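Local coordinates for protein ORF 37 (Human herpesvirus 8 type M, PDB 3FHD) that cuts double- and single-stranded DNA as an endo- and exonuclease of the PD-(D/E)XK superfamily, processing branched viral DNA intermediates so that unit-length genomes can be packaged, at residues Trp71-Ala75 against Pro491-Trp495; Lys296-Lys300 against Gln331-Ala335; Trp157-Arg161 against Gly228-Ser232; Phe396-Leu400 against Pro463-Pro467. All coordinates share one frame; numbering follows the deposited sequence.

Contact 1 (Trp71-Ala75 against Pro491-Trp495); sequences WCAQA and PYIKW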
loop_
_atom_site.group_PDB
_atom_site.type_symbol
_atom_site.label_atom_id
_atom_site.label_comp_id
_atom_site.label_asym_id
_atom_site.label_seq_id
_atom_site.Cartn_x
_atom_site.Cartn_y
_atom_site.Cartn_z
ATOM N N TRP A 71 19.832 26.118 10.213
ATOM C CA TRP A 71 19.402 26.639 8.910
ATOM C C TRP A 71 18.010 27.255 9.010
ATOM O O TRP A 71 17.777 28.356 8.499
ATOM C CB TRP A 71 19.414 25.485 7.887
ATOM C CG TRP A 71 18.820 25.761 6.523
ATOM C CD1 TRP A 71 19.261 26.669 5.596
ATOM C CD2 TRP A 71 17.699 25.087 5.920
ATOM N NE1 TRP A 71 18.466 26.615 4.470
ATOM C CE2 TRP A 71 17.503 25.657 4.644
ATOM C CE3 TRP A 71 16.828 24.081 6.353
ATOM C CZ2 TRP A 71 16.475 25.247 3.787
ATOM C CZ3 TRP A 71 15.816 23.668 5.504
ATOM C CH2 TRP A 71 15.653 24.260 4.221
ATOM N N CYS A 72 17.100 26.548 9.686
ATOM C CA CYS A 72 15.708 26.976 9.838
ATOM C C CYS A 72 15.556 28.208 10.716
ATOM O O CYS A 72 14.556 28.922 10.610
ATOM C CB CYS A 72 14.820 25.834 10.375
ATOM S SG CYS A 72 14.422 24.650 9.126
ATOM N N ALA A 73 16.547 28.454 11.577
ATOM C CA ALA A 73 16.534 29.623 12.454
ATOM C C ALA A 73 16.624 30.935 11.673
ATOM O O ALA A 73 16.212 31.964 12.175
ATOM C CB ALA A 73 17.672 29.539 13.472
ATOM N N GLN A 74 17.158 30.904 10.453
ATOM C CA GLN A 74 17.339 32.128 9.652
ATOM C C GLN A 74 16.014 32.751 9.198
ATOM O O GLN A 74 15.093 32.036 8.805
ATOM C CB GLN A 74 18.175 31.828 8.419
ATOM C CG GLN A 74 19.589 31.436 8.724
ATOM C CD GLN A 74 20.317 31.026 7.478
ATOM O OE1 GLN A 74 21.061 31.811 6.903
ATOM N NE2 GLN A 74 20.084 29.805 7.028
ATOM N N ALA A 75 15.929 34.084 9.246
ATOM C CA ALA A 75 14.716 34.807 8.821
ATOM C C ALA A 75 14.234 34.476 7.394
ATOM O O ALA A 75 13.031 34.315 7.160
ATOM C CB ALA A 75 14.918 36.312 8.972
ATOM N N PRO A 491 7.798 22.957 15.392
ATOM C CA PRO A 491 7.247 24.315 15.441
ATOM C C PRO A 491 8.272 25.407 15.097
ATOM O O PRO A 491 7.888 26.571 14.886
ATOM C CB PRO A 491 6.766 24.457 16.901
ATOM C CG PRO A 491 7.606 23.480 17.679
ATOM C CD PRO A 491 7.920 22.345 16.732
ATOM N N TYR A 492 9.551 25.030 15.069
ATOM C CA TYR A 492 10.660 25.952 14.783
ATOM C C TYR A 492 10.894 26.108 13.283
ATOM O O TYR A 492 11.795 26.849 12.880
ATOM C CB TYR A 492 11.962 25.476 15.446
ATOM C CG TYR A 492 12.292 24.034 15.132
ATOM C CD1 TYR A 492 11.842 23.013 15.970
ATOM C CD2 TYR A 492 12.995 23.682 13.973
ATOM C CE1 TYR A 492 12.094 21.702 15.695
ATOM C CE2 TYR A 492 13.263 22.342 13.683
ATOM C CZ TYR A 492 12.806 21.367 14.557
ATOM O OH TYR A 492 13.051 20.059 14.322
ATOM N N ILE A 493 10.118 25.385 12.464
ATOM C CA ILE A 493 10.233 25.452 11.001
ATOM C C ILE A 493 9.191 26.395 10.396
ATOM O O ILE A 493 7.975 26.199 10.568
ATOM C CB ILE A 493 10.126 24.020 10.314
ATOM C CG1 ILE A 493 11.274 23.101 10.742
ATOM C CG2 ILE A 493 10.133 24.148 8.767
ATOM C CD1 ILE A 493 11.268 21.690 10.060
ATOM N N LYS A 494 9.655 27.405 9.659
ATOM C CA LYS A 494 8.742 28.343 9.022
ATOM C C LYS A 494 8.145 27.799 7.727
ATOM O O LYS A 494 8.393 28.344 6.654
ATOM C CB LYS A 494 9.419 29.700 8.794
ATOM C CG LYS A 494 9.827 30.404 10.081
ATOM C CD LYS A 494 10.373 31.818 9.819
ATOM C CE LYS A 494 11.869 31.816 9.465
ATOM N NZ LYS A 494 12.739 31.281 10.570
ATOM N N TRP A 495 7.351 26.729 7.852
ATOM C CA TRP A 495 6.765 26.021 6.712
ATOM C C TRP A 495 6.052 27.001 5.779
ATOM O O TRP A 495 5.278 27.861 6.252
ATOM C CB TRP A 495 5.730 24.989 7.184
ATOM C CG TRP A 495 6.254 23.914 8.072
ATOM C CD1 TRP A 495 6.150 23.840 9.433
ATOM C CD2 TRP A 495 6.936 22.731 7.656
ATOM N NE1 TRP A 495 6.719 22.675 9.896
ATOM C CE2 TRP A 495 7.223 21.978 8.827
ATOM C CE3 TRP A 495 7.328 22.225 6.398
ATOM C CZ2 TRP A 495 7.898 20.756 8.789
ATOM C CZ3 TRP A 495 8.008 20.989 6.356
ATOM C CH2 TRP A 495 8.281 20.272 7.544
HETATM O O HOH W 1 12.469 28.015 8.963
#

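Contact 2 (Lys296-Lys300 against Gln331-Ala335); sequences KLALK and QEWEA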
loop_
_atom_site.group_PDB
_atom_site.type_symbol
_atom_site.label_atom_id
_atom_site.label_comp_id
_atom_site.label_asym_id
_atom_site.label_seq_id
_atom_site.Cartn_x
_atom_site.Cartn_y
_atom_site.Cartn_z
ATOM N N LYS A 296 -23.711 -18.868 -4.264
ATOM C CA LYS A 296 -23.944 -17.821 -3.276
ATOM C C LYS A 296 -24.504 -18.273 -1.925
ATOM O O LYS A 296 -24.163 -17.675 -0.891
ATOM C CB LYS A 296 -24.797 -16.697 -3.867
ATOM C CG LYS A 296 -24.135 -15.999 -5.051
ATOM C CD LYS A 296 -24.737 -14.640 -5.292
ATOM C CE LYS A 296 -26.219 -14.723 -5.583
ATOM N NZ LYS A 296 -26.731 -13.379 -5.952
ATOM N N LEU A 297 -25.326 -19.320 -1.926
ATOM C CA LEU A 297 -25.933 -19.838 -0.693
ATOM C C LEU A 297 -24.931 -20.588 0.179
ATOM O O LEU A 297 -24.868 -20.361 1.393
ATOM C CB LEU A 297 -27.136 -20.732 -0.999
ATOM C CG LEU A 297 -27.960 -21.311 0.168
ATOM C CD1 LEU A 297 -28.978 -20.290 0.705
ATOM C CD2 LEU A 297 -28.694 -22.589 -0.249
ATOM N N ALA A 298 -24.175 -21.500 -0.439
ATOM C CA ALA A 298 -23.042 -22.158 0.231
ATOM C C ALA A 298 -22.024 -21.113 0.738
ATOM O O ALA A 298 -21.456 -21.260 1.816
ATOM C CB ALA A 298 -22.370 -23.153 -0.704
ATOM N N LEU A 299 -21.830 -20.045 -0.025
ATOM C CA LEU A 299 -20.909 -18.976 0.388
ATOM C C LEU A 299 -21.393 -18.209 1.623
ATOM O O LEU A 299 -20.598 -17.894 2.514
ATOM C CB LEU A 299 -20.629 -18.020 -0.767
ATOM C CG LEU A 299 -19.587 -16.917 -0.536
ATOM C CD1 LEU A 299 -18.223 -17.499 -0.182
ATOM C CD2 LEU A 299 -19.507 -16.000 -1.772
ATOM N N LYS A 300 -22.697 -17.930 1.680
ATOM C CA LYS A 300 -23.302 -17.269 2.838
ATOM C C LYS A 300 -23.102 -18.107 4.107
ATOM O O LYS A 300 -22.657 -17.586 5.137
ATOM C CB LYS A 300 -24.788 -16.974 2.572
ATOM C CG LYS A 300 -25.457 -16.097 3.617
ATOM C CD LYS A 300 -26.946 -15.870 3.318
ATOM C CE LYS A 300 -27.715 -15.708 4.630
ATOM N NZ LYS A 300 -29.173 -15.436 4.479
ATOM N N GLN A 331 -31.213 -8.350 0.580
ATOM C CA GLN A 331 -31.738 -8.900 1.832
ATOM C C GLN A 331 -31.426 -10.383 2.040
ATOM O O GLN A 331 -31.496 -10.883 3.169
ATOM C CB GLN A 331 -33.253 -8.680 1.889
ATOM C CG GLN A 331 -33.826 -8.588 3.292
ATOM C CD GLN A 331 -35.322 -8.320 3.289
ATOM O OE1 GLN A 331 -36.128 -9.170 2.891
ATOM N NE2 GLN A 331 -35.704 -7.136 3.747
ATOM N N GLU A 332 -31.111 -11.077 0.946
ATOM C CA GLU A 332 -30.738 -12.499 0.987
ATOM C C GLU A 332 -29.527 -12.787 1.885
ATOM O O GLU A 332 -29.336 -13.932 2.309
ATOM C CB GLU A 332 -30.465 -13.021 -0.429
ATOM C CG GLU A 332 -29.291 -12.335 -1.132
ATOM C CD GLU A 332 -29.025 -12.870 -2.527
ATOM O OE1 GLU A 332 -29.417 -14.019 -2.823
ATOM O OE2 GLU A 332 -28.411 -12.138 -3.329
ATOM N N TRP A 333 -28.710 -11.762 2.155
ATOM C CA TRP A 333 -27.522 -11.906 3.011
ATOM C C TRP A 333 -27.778 -11.561 4.479
ATOM O O TRP A 333 -26.897 -11.749 5.321
ATOM C CB TRP A 333 -26.340 -11.059 2.485
ATOM C CG TRP A 333 -25.819 -11.515 1.154
ATOM C CD1 TRP A 333 -26.257 -11.117 -0.078
ATOM C CD2 TRP A 333 -24.763 -12.459 0.916
ATOM N NE1 TRP A 333 -25.533 -11.741 -1.071
ATOM C CE2 TRP A 333 -24.623 -12.583 -0.493
ATOM C CE3 TRP A 333 -23.920 -13.210 1.753
ATOM C CZ2 TRP A 333 -23.683 -13.434 -1.085
ATOM C CZ3 TRP A 333 -22.980 -14.059 1.160
ATOM C CH2 TRP A 333 -22.871 -14.161 -0.248
ATOM N N GLU A 334 -28.967 -11.048 4.777
ATOM C CA GLU A 334 -29.368 -10.726 6.142
ATOM C C GLU A 334 -29.492 -12.003 6.977
ATOM O O GLU A 334 -30.085 -12.985 6.529
ATOM C CB GLU A 334 -30.700 -9.982 6.109
ATOM C CG GLU A 334 -31.092 -9.250 7.385
ATOM C CD GLU A 334 -32.344 -8.396 7.203
ATOM O OE1 GLU A 334 -33.333 -8.869 6.590
ATOM O OE2 GLU A 334 -32.347 -7.243 7.682
ATOM N N ALA A 335 -28.899 -11.993 8.170
ATOM C CA ALA A 335 -29.017 -13.101 9.128
ATOM C C ALA A 335 -28.989 -12.555 10.559
ATOM O O ALA A 335 -28.039 -12.794 11.317
ATOM C CB ALA A 335 -27.907 -14.132 8.912
#

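Contact 3 (Trp157-Arg161 against Gly228-Ser232); sequences WDALR and GFMQS. With SO4 (sulfate ion), chain B.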
loop_
_atom_site.group_PDB
_atom_site.type_symbol
_atom_site.label_atom_id
_atom_site.label_comp_id
_atom_site.label_asym_id
_atom_site.label_seq_id
_atom_site.Cartn_x
_atom_site.Cartn_y
_atom_site.Cartn_z
ATOM N N TRP A 157 13.322 0.511 4.937
ATOM C CA TRP A 157 11.835 0.560 4.835
ATOM C C TRP A 157 11.171 1.455 5.885
ATOM O O TRP A 157 10.445 2.391 5.526
ATOM C CB TRP A 157 11.236 -0.872 4.920
ATOM C CG TRP A 157 9.816 -0.982 4.464
ATOM C CD1 TRP A 157 8.736 -1.347 5.217
ATOM C CD2 TRP A 157 9.321 -0.758 3.126
ATOM N NE1 TRP A 157 7.597 -1.337 4.433
ATOM C CE2 TRP A 157 7.930 -0.985 3.150
ATOM C CE3 TRP A 157 9.925 -0.381 1.912
ATOM C CZ2 TRP A 157 7.121 -0.864 1.989
ATOM C CZ3 TRP A 157 9.114 -0.251 0.749
ATOM C CH2 TRP A 157 7.723 -0.474 0.819
ATOM N N ASP A 158 11.415 1.151 7.166
ATOM C CA ASP A 158 10.755 1.853 8.284
ATOM C C ASP A 158 11.180 3.320 8.306
ATOM O O ASP A 158 10.336 4.185 8.432
ATOM C CB ASP A 158 11.044 1.192 9.630
ATOM C CG ASP A 158 10.333 -0.163 9.796
ATOM O OD1 ASP A 158 9.301 -0.395 9.122
ATOM O OD2 ASP A 158 10.810 -0.987 10.615
ATOM N N ALA A 159 12.477 3.581 8.151
ATOM C CA ALA A 159 12.999 4.949 8.162
ATOM C C ALA A 159 12.429 5.842 7.064
ATOM O O ALA A 159 12.041 7.003 7.313
ATOM C CB ALA A 159 14.550 4.927 8.090
ATOM N N LEU A 160 12.322 5.282 5.851
ATOM C CA LEU A 160 11.845 5.997 4.667
ATOM C C LEU A 160 10.327 6.348 4.764
ATOM O O LEU A 160 9.879 7.426 4.327
ATOM C CB LEU A 160 12.082 5.086 3.452
ATOM C CG LEU A 160 11.566 5.657 2.124
ATOM C CD1 LEU A 160 12.238 6.977 1.734
ATOM C CD2 LEU A 160 11.680 4.618 0.959
ATOM N N ARG A 161 9.561 5.444 5.383
ATOM C CA ARG A 161 8.133 5.639 5.574
ATOM C C ARG A 161 7.743 6.683 6.652
ATOM O O ARG A 161 6.597 7.187 6.668
ATOM C CB ARG A 161 7.465 4.287 5.827
ATOM C CG ARG A 161 7.560 3.387 4.594
ATOM C CD ARG A 161 7.259 1.926 4.994
ATOM N NE ARG A 161 5.932 1.836 5.605
ATOM C CZ ARG A 161 4.806 1.605 4.926
ATOM N NH1 ARG A 161 4.836 1.395 3.618
ATOM N NH2 ARG A 161 3.639 1.582 5.548
ATOM N N GLY A 228 8.201 -1.268 -4.607
ATOM C CA GLY A 228 8.783 -0.551 -3.485
ATOM C C GLY A 228 7.837 0.542 -2.991
ATOM O O GLY A 228 6.623 0.490 -3.199
ATOM N N PHE A 229 8.403 1.531 -2.314
ATOM C CA PHE A 229 7.598 2.583 -1.758
ATOM C C PHE A 229 7.565 3.793 -2.723
ATOM O O PHE A 229 8.603 4.326 -3.082
ATOM C CB PHE A 229 8.191 3.044 -0.425
ATOM C CG PHE A 229 7.239 3.912 0.356
ATOM C CD1 PHE A 229 5.976 3.430 0.726
ATOM C CD2 PHE A 229 7.592 5.200 0.697
ATOM C CE1 PHE A 229 5.070 4.257 1.474
ATOM C CE2 PHE A 229 6.732 6.013 1.412
ATOM C CZ PHE A 229 5.472 5.547 1.790
ATOM N N MET A 230 6.365 4.173 -3.141
ATOM C CA MET A 230 6.164 5.244 -4.101
ATOM C C MET A 230 5.711 6.499 -3.379
ATOM O O MET A 230 4.526 6.612 -3.052
ATOM C CB MET A 230 5.085 4.834 -5.095
ATOM C CG MET A 230 5.609 3.738 -6.018
ATOM S SD MET A 230 4.450 2.866 -7.076
ATOM C CE MET A 230 2.965 2.878 -6.144
ATOM N N GLN A 231 6.637 7.440 -3.171
ATOM C CA GLN A 231 6.315 8.734 -2.579
ATOM C C GLN A 231 5.560 9.573 -3.658
ATOM O O GLN A 231 5.799 9.385 -4.876
ATOM C CB GLN A 231 7.614 9.445 -2.183
ATOM C CG GLN A 231 8.494 8.645 -1.207
ATOM C CD GLN A 231 9.909 9.217 -1.087
ATOM O OE1 GLN A 231 10.201 9.994 -0.167
ATOM N NE2 GLN A 231 10.793 8.832 -2.019
ATOM N N SER A 232 4.671 10.469 -3.247
ATOM C CA SER A 232 4.109 11.475 -4.154
ATOM C C SER A 232 5.157 12.512 -4.595
ATOM O O SER A 232 5.659 13.275 -3.773
ATOM C CB SER A 232 2.904 12.218 -3.525
ATOM O OG SER A 232 2.628 13.417 -4.279
HETATM S S SO4 B . 1.309 1.069 2.480
HETATM O O1 SO4 B . 1.149 1.766 3.747
HETATM O O2 SO4 B . 0.425 -0.101 2.467
HETATM O O3 SO4 B . 0.919 2.012 1.451
HETATM O O4 SO4 B . 2.699 0.762 2.265
#

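Contact 4 (Phe396-Leu400 against Pro463-Pro467); sequences FYQVL and PVYFP. With SO4 (sulfate ion), chain B.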
loop_
_atom_site.group_PDB
_atom_site.type_symbol
_atom_site.label_atom_id
_atom_site.label_comp_id
_atom_site.label_asym_id
_atom_site.label_seq_id
_atom_site.Cartn_x
_atom_site.Cartn_y
_atom_site.Cartn_z
ATOM N N PHE A 396 -11.142 0.602 2.079
ATOM C CA PHE A 396 -11.617 1.482 1.032
ATOM C C PHE A 396 -10.710 2.707 0.864
ATOM O O PHE A 396 -10.294 3.027 -0.255
ATOM C CB PHE A 396 -13.089 1.901 1.230
ATOM C CG PHE A 396 -13.562 2.850 0.177
ATOM C CD1 PHE A 396 -14.004 2.363 -1.077
ATOM C CD2 PHE A 396 -13.557 4.231 0.398
ATOM C CE1 PHE A 396 -14.427 3.253 -2.076
ATOM C CE2 PHE A 396 -14.005 5.121 -0.613
ATOM C CZ PHE A 396 -14.420 4.626 -1.834
ATOM N N TYR A 397 -10.375 3.338 1.984
ATOM C CA TYR A 397 -9.473 4.483 2.061
ATOM C C TYR A 397 -8.034 4.109 1.621
ATOM O O TYR A 397 -7.348 4.909 1.023
ATOM C CB TYR A 397 -9.408 4.954 3.522
ATOM C CG TYR A 397 -10.595 5.788 3.894
ATOM C CD1 TYR A 397 -10.489 7.179 3.979
ATOM C CD2 TYR A 397 -11.849 5.200 4.107
ATOM C CE1 TYR A 397 -11.608 7.977 4.311
ATOM C CE2 TYR A 397 -12.982 5.989 4.412
ATOM C CZ TYR A 397 -12.842 7.380 4.508
ATOM O OH TYR A 397 -13.933 8.183 4.824
ATOM N N GLN A 398 -7.581 2.926 2.004
ATOM C CA GLN A 398 -6.263 2.428 1.559
ATOM C C GLN A 398 -6.126 2.353 0.035
ATOM O O GLN A 398 -5.152 2.857 -0.515
ATOM C CB GLN A 398 -5.961 1.055 2.204
ATOM C CG GLN A 398 -4.660 0.429 1.691
ATOM C CD GLN A 398 -4.161 -0.695 2.583
ATOM O OE1 GLN A 398 -4.963 -1.458 3.151
ATOM N NE2 GLN A 398 -2.837 -0.783 2.738
ATOM N N VAL A 399 -7.105 1.751 -0.641
ATOM C CA VAL A 399 -7.051 1.615 -2.095
ATOM C C VAL A 399 -7.268 2.992 -2.746
ATOM O O VAL A 399 -6.743 3.264 -3.830
ATOM C CB VAL A 399 -8.068 0.550 -2.611
ATOM C CG1 VAL A 399 -7.937 0.373 -4.130
ATOM C CG2 VAL A 399 -7.832 -0.798 -1.917
ATOM N N LEU A 400 -8.069 3.840 -2.090
ATOM C CA LEU A 400 -8.319 5.211 -2.557
ATOM C C LEU A 400 -6.974 5.925 -2.686
ATOM O O LEU A 400 -6.698 6.531 -3.735
ATOM C CB LEU A 400 -9.246 5.976 -1.582
ATOM C CG LEU A 400 -9.779 7.317 -2.116
ATOM C CD1 LEU A 400 -11.156 7.661 -1.518
ATOM C CD2 LEU A 400 -8.797 8.442 -1.938
ATOM N N PRO A 463 -14.121 -5.348 -6.898
ATOM C CA PRO A 463 -13.805 -4.037 -7.497
ATOM C C PRO A 463 -13.999 -2.867 -6.512
ATOM O O PRO A 463 -14.819 -2.958 -5.574
ATOM C CB PRO A 463 -14.795 -3.927 -8.679
ATOM C CG PRO A 463 -15.865 -4.856 -8.384
ATOM C CD PRO A 463 -15.275 -5.982 -7.567
ATOM N N VAL A 464 -13.227 -1.797 -6.701
ATOM C CA VAL A 464 -13.366 -0.575 -5.904
ATOM C C VAL A 464 -13.306 0.626 -6.873
ATOM O O VAL A 464 -12.375 0.743 -7.646
ATOM C CB VAL A 464 -12.230 -0.399 -4.828
ATOM C CG1 VAL A 464 -12.615 0.737 -3.845
ATOM C CG2 VAL A 464 -11.974 -1.701 -4.016
ATOM N N TYR A 465 -14.325 1.482 -6.826
ATOM C CA TYR A 465 -14.400 2.698 -7.651
ATOM C C TYR A 465 -14.347 3.946 -6.767
ATOM O O TYR A 465 -14.828 3.903 -5.633
ATOM C CB TYR A 465 -15.670 2.689 -8.511
ATOM C CG TYR A 465 -15.819 1.446 -9.384
ATOM C CD1 TYR A 465 -15.241 1.381 -10.650
ATOM C CD2 TYR A 465 -16.529 0.337 -8.931
ATOM C CE1 TYR A 465 -15.384 0.225 -11.451
ATOM C CE2 TYR A 465 -16.661 -0.813 -9.702
ATOM C CZ TYR A 465 -16.090 -0.863 -10.964
ATOM O OH TYR A 465 -16.245 -2.005 -11.742
ATOM N N PHE A 466 -13.765 5.042 -7.285
ATOM C CA PHE A 466 -13.543 6.282 -6.507
ATOM C C PHE A 466 -14.062 7.542 -7.223
ATOM O O PHE A 466 -13.409 8.046 -8.164
ATOM C CB PHE A 466 -12.062 6.474 -6.128
ATOM C CG PHE A 466 -11.448 5.283 -5.458
ATOM C CD1 PHE A 466 -11.733 5.002 -4.129
ATOM C CD2 PHE A 466 -10.605 4.429 -6.175
ATOM C CE1 PHE A 466 -11.183 3.864 -3.527
ATOM C CE2 PHE A 466 -10.047 3.313 -5.586
ATOM C CZ PHE A 466 -10.354 3.016 -4.269
ATOM N N PRO A 467 -15.220 8.077 -6.768
ATOM C CA PRO A 467 -15.736 9.327 -7.343
ATOM C C PRO A 467 -14.703 10.444 -7.154
ATOM O O PRO A 467 -13.995 10.459 -6.145
ATOM C CB PRO A 467 -17.009 9.607 -6.528
ATOM C CG PRO A 467 -17.343 8.313 -5.833
ATOM C CD PRO A 467 -16.042 7.596 -5.641
HETATM S S SO4 B . 1.309 1.069 2.480
HETATM O O1 SO4 B . 1.149 1.766 3.747
HETATM O O2 SO4 B . 0.425 -0.101 2.467
HETATM O O3 SO4 B . 0.919 2.012 1.451
HETATM O O4 SO4 B . 2.699 0.762 2.265
#

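Contact 1 (Trp71-Ala75 against Pro491-Trp495)
K494 reaches across to the C-terminal end of helix 66-72 and grips it through main-chain carbonyls, so the contact is a lysine bound to the peptide oxygens of a helix end. K494 is itself the centre of an inverse gamma turn in the loop between helices 468-489 and 498-502, and its CB points toward segment 71-75. CG stands opposite the carbonyl carbon (chi1 -63°), and CD continues the chain outward. Bends at chi3 and chi4 then bring CE to 3.3 Å from Q74 O, with A75 O slightly farther off. At the tip, NZ donates to C72 O and to Q74 O, each at 3.0 Å. The two bonds differ in approach: the C=O...N angle is 163° at C72 O, an almost end-on meeting, but 123° at Q74 O, where the ammonium sits well above the carbonyl plane. Carbonyls at the C-terminal end of a helix carry the negative end of its dipole, which would favour the charged lysine here.

The apolar part lies beside this grip. C72 SG touches I493 CG1 at 3.9 Å, and C72 CA and I493 CA, 5.8 Å apart, are the nearest pair of CA atoms. P79 packs on I493, while Y492 turns its hydroxyl to L63 O, tying the same loop to helix 59-64. On the helix side, Q74 folds back so that NE2 bonds W71 O in the carbonyl plane. One ordered water completes the join, donating to C72 O at 2.8 Å and accepting from K494 N at 3.0 Å.

Contact 2 (Lys296-Lys300 against Gln331-Ala335)
E332, W333 and E334 meet the helix 296-303 in turn, E332 and E334 through polar bonds, W333 through its ring. E332 comes first, in the 3-10 segment 331-333 that follows strand 326-328. Its CG lies between the backbone N and the carbonyl carbon (chi1 63°), and from there the extended chain carries the carboxylate toward K296. The two side chains cross at about a right angle. K296 NZ to E332 OE2 is a long salt bridge of 3.4 Å and, as a hydrogen bond, weak; both ends also bond the amide of N386, on strand 379-389. The main chain of E332 is engaged more closely: K300 NZ donates to E332 O at 2.6 Å, tilted 31° from the carbonyl plane.

W333 follows, its indole running alongside K300 in the opposite direction. CZ3 lies 3.6 Å from K300 CA, and K300 CB and CG continue the contact along CZ3 and CE3. The far corner of the ring, CH2, approaches K296 O at 3.8 Å and has L299 CD2 near the ring plane, at its edge, 4.1 Å away. The bond from W333 NE1 to N386 OD1 holds the indole's edge toward strand 379-389, while Y304 OH bonds the main-chain W333 O. At E334 the carbonyl takes a second, weak bond from K300 NZ, 3.3 Å long.

Thus K300 uses both of its characters, methylenes against an aromatic ring and ammonium against peptide oxygens. The latter bonds need no anionic partner, whereas in the long, weak K296 to E332 salt bridge N386 gives both charged ends a further partner, OD1 for K296 NZ and ND2 for E332 OE2.

Contact 3 (Trp157-Arg161 against Gly228-Ser232)
W157 and F229 form a T-shaped pair, the edge of the F229 ring directed at the face of W157, with planes 79° apart and the centroid of the six-membered indole ring 5.8 Å from that of F229. This joins the short helix 157-161 to the chain entering strand 230-231, an outer strand of a three-stranded mixed sheet, in a nuclease of the PD-(D/E)XK fold. One face of the indole carries R161 CD, displaced toward its rim. At its edge, near the plane, lie G228 C and F229 N; W157 CZ3 also touches F229 CB at 3.6 Å.

The F229 ring has R161 CG centred over one face, a CH-pi contact 4.0 Å from the centroid and only 5° off the ring normal. F229 is placed for this by its CG opposite the backbone N. L160 CD2 packs obliquely on it, 4.1 Å from F229 CB, and L160 CD1 comes as near to Q231 OE1. That amide is held by R85 and N89, so its polar atoms are satisfied within the buried contact.

From the methylene over F229, R161 bends at chi3 and presents its guanidinium edge to a sulfate, probably from the crystallisation liquor. S167, S168 and S241 bond the same ion. The R161 side chain lies about 10 Å from the magnesium ion, so the site may mark where a DNA phosphate could bind. R161 makes two bonds to the sulfate: NH2 to O1 at 3.1 Å, and NH1 to O4, which lies near the guanidinium plane, at 2.6 Å with an N-H...O angle of 173°.

Contact 4 (Phe396-Leu400 against Pro463-Pro467)
Helix 394-412 packs here against the end of strand 455-464 and the turn that leads from it into helix 468-489. F466, in that turn, inserts its ring between F396 and L400, which lie one helical turn apart. Over one face of the ring sits L400 CA, a CH-pi contact 3.6 Å from the centroid and 25° off the normal; L400 CB adds a touch on F466 CE1 at 3.5 Å. F396 O lies near the plane at the ring edge, 3.5 Å from CE1, although this oxygen already accepts the helical bond from L400 N. V399 CG1 is also at the edge, in plane, 3.6 Å from F466 CZ.

The two phenyl rings meet obliquely, planes 48° apart, neither stacked nor edge-to-face. F466 CE1 stands over the F396 face toward its rim, and F396 CZ touches F466 CD1 at 3.6 Å. With CG opposite the backbone N (chi1 178°), F396 is carried along the helix surface to the strand, where CD1 meets V464 CG1 at 3.5 Å.

Strand 455-464 belongs to the central eight-stranded mixed sheet of this PD-(D/E)XK nuclease, next to strand 423-432, to which V464 is hydrogen-bonded at Y424. The buried V399 side chain packs on Y424 and I426 of that neighbour and comes about 4 Å from the side chain of the magnesium ligand E266. Away from the strand, Q398 extends its amide to the bound sulfate: NE2 makes a weak bond to O2 at 3.3 Å, while OE1 takes a bond from K268 NZ.

How the contacts relate
Contact 1 joins chain regions 416 residues apart, and the other three are nested within the span it closes, in series as contacts 3, 2 and 4. Contacts 1 and 2 lie on opposite sides of the chain's centre, their centres 59 Å apart. Contacts 3 and 4, with centres 21 Å apart, both reach one sulfate, and their side chains R161 and V399 lie about 10 and 9 Å from the magnesium ion, linking the small three-stranded sheet to helix 394-412. That helix also packs on strand 230-231. Contacts 2 and 4, 24 Å apart, border the eight-stranded sheet at different places, and helix 468-489 runs between the loops of contacts 4 and 1, connecting the nuclease centre with the helical periphery.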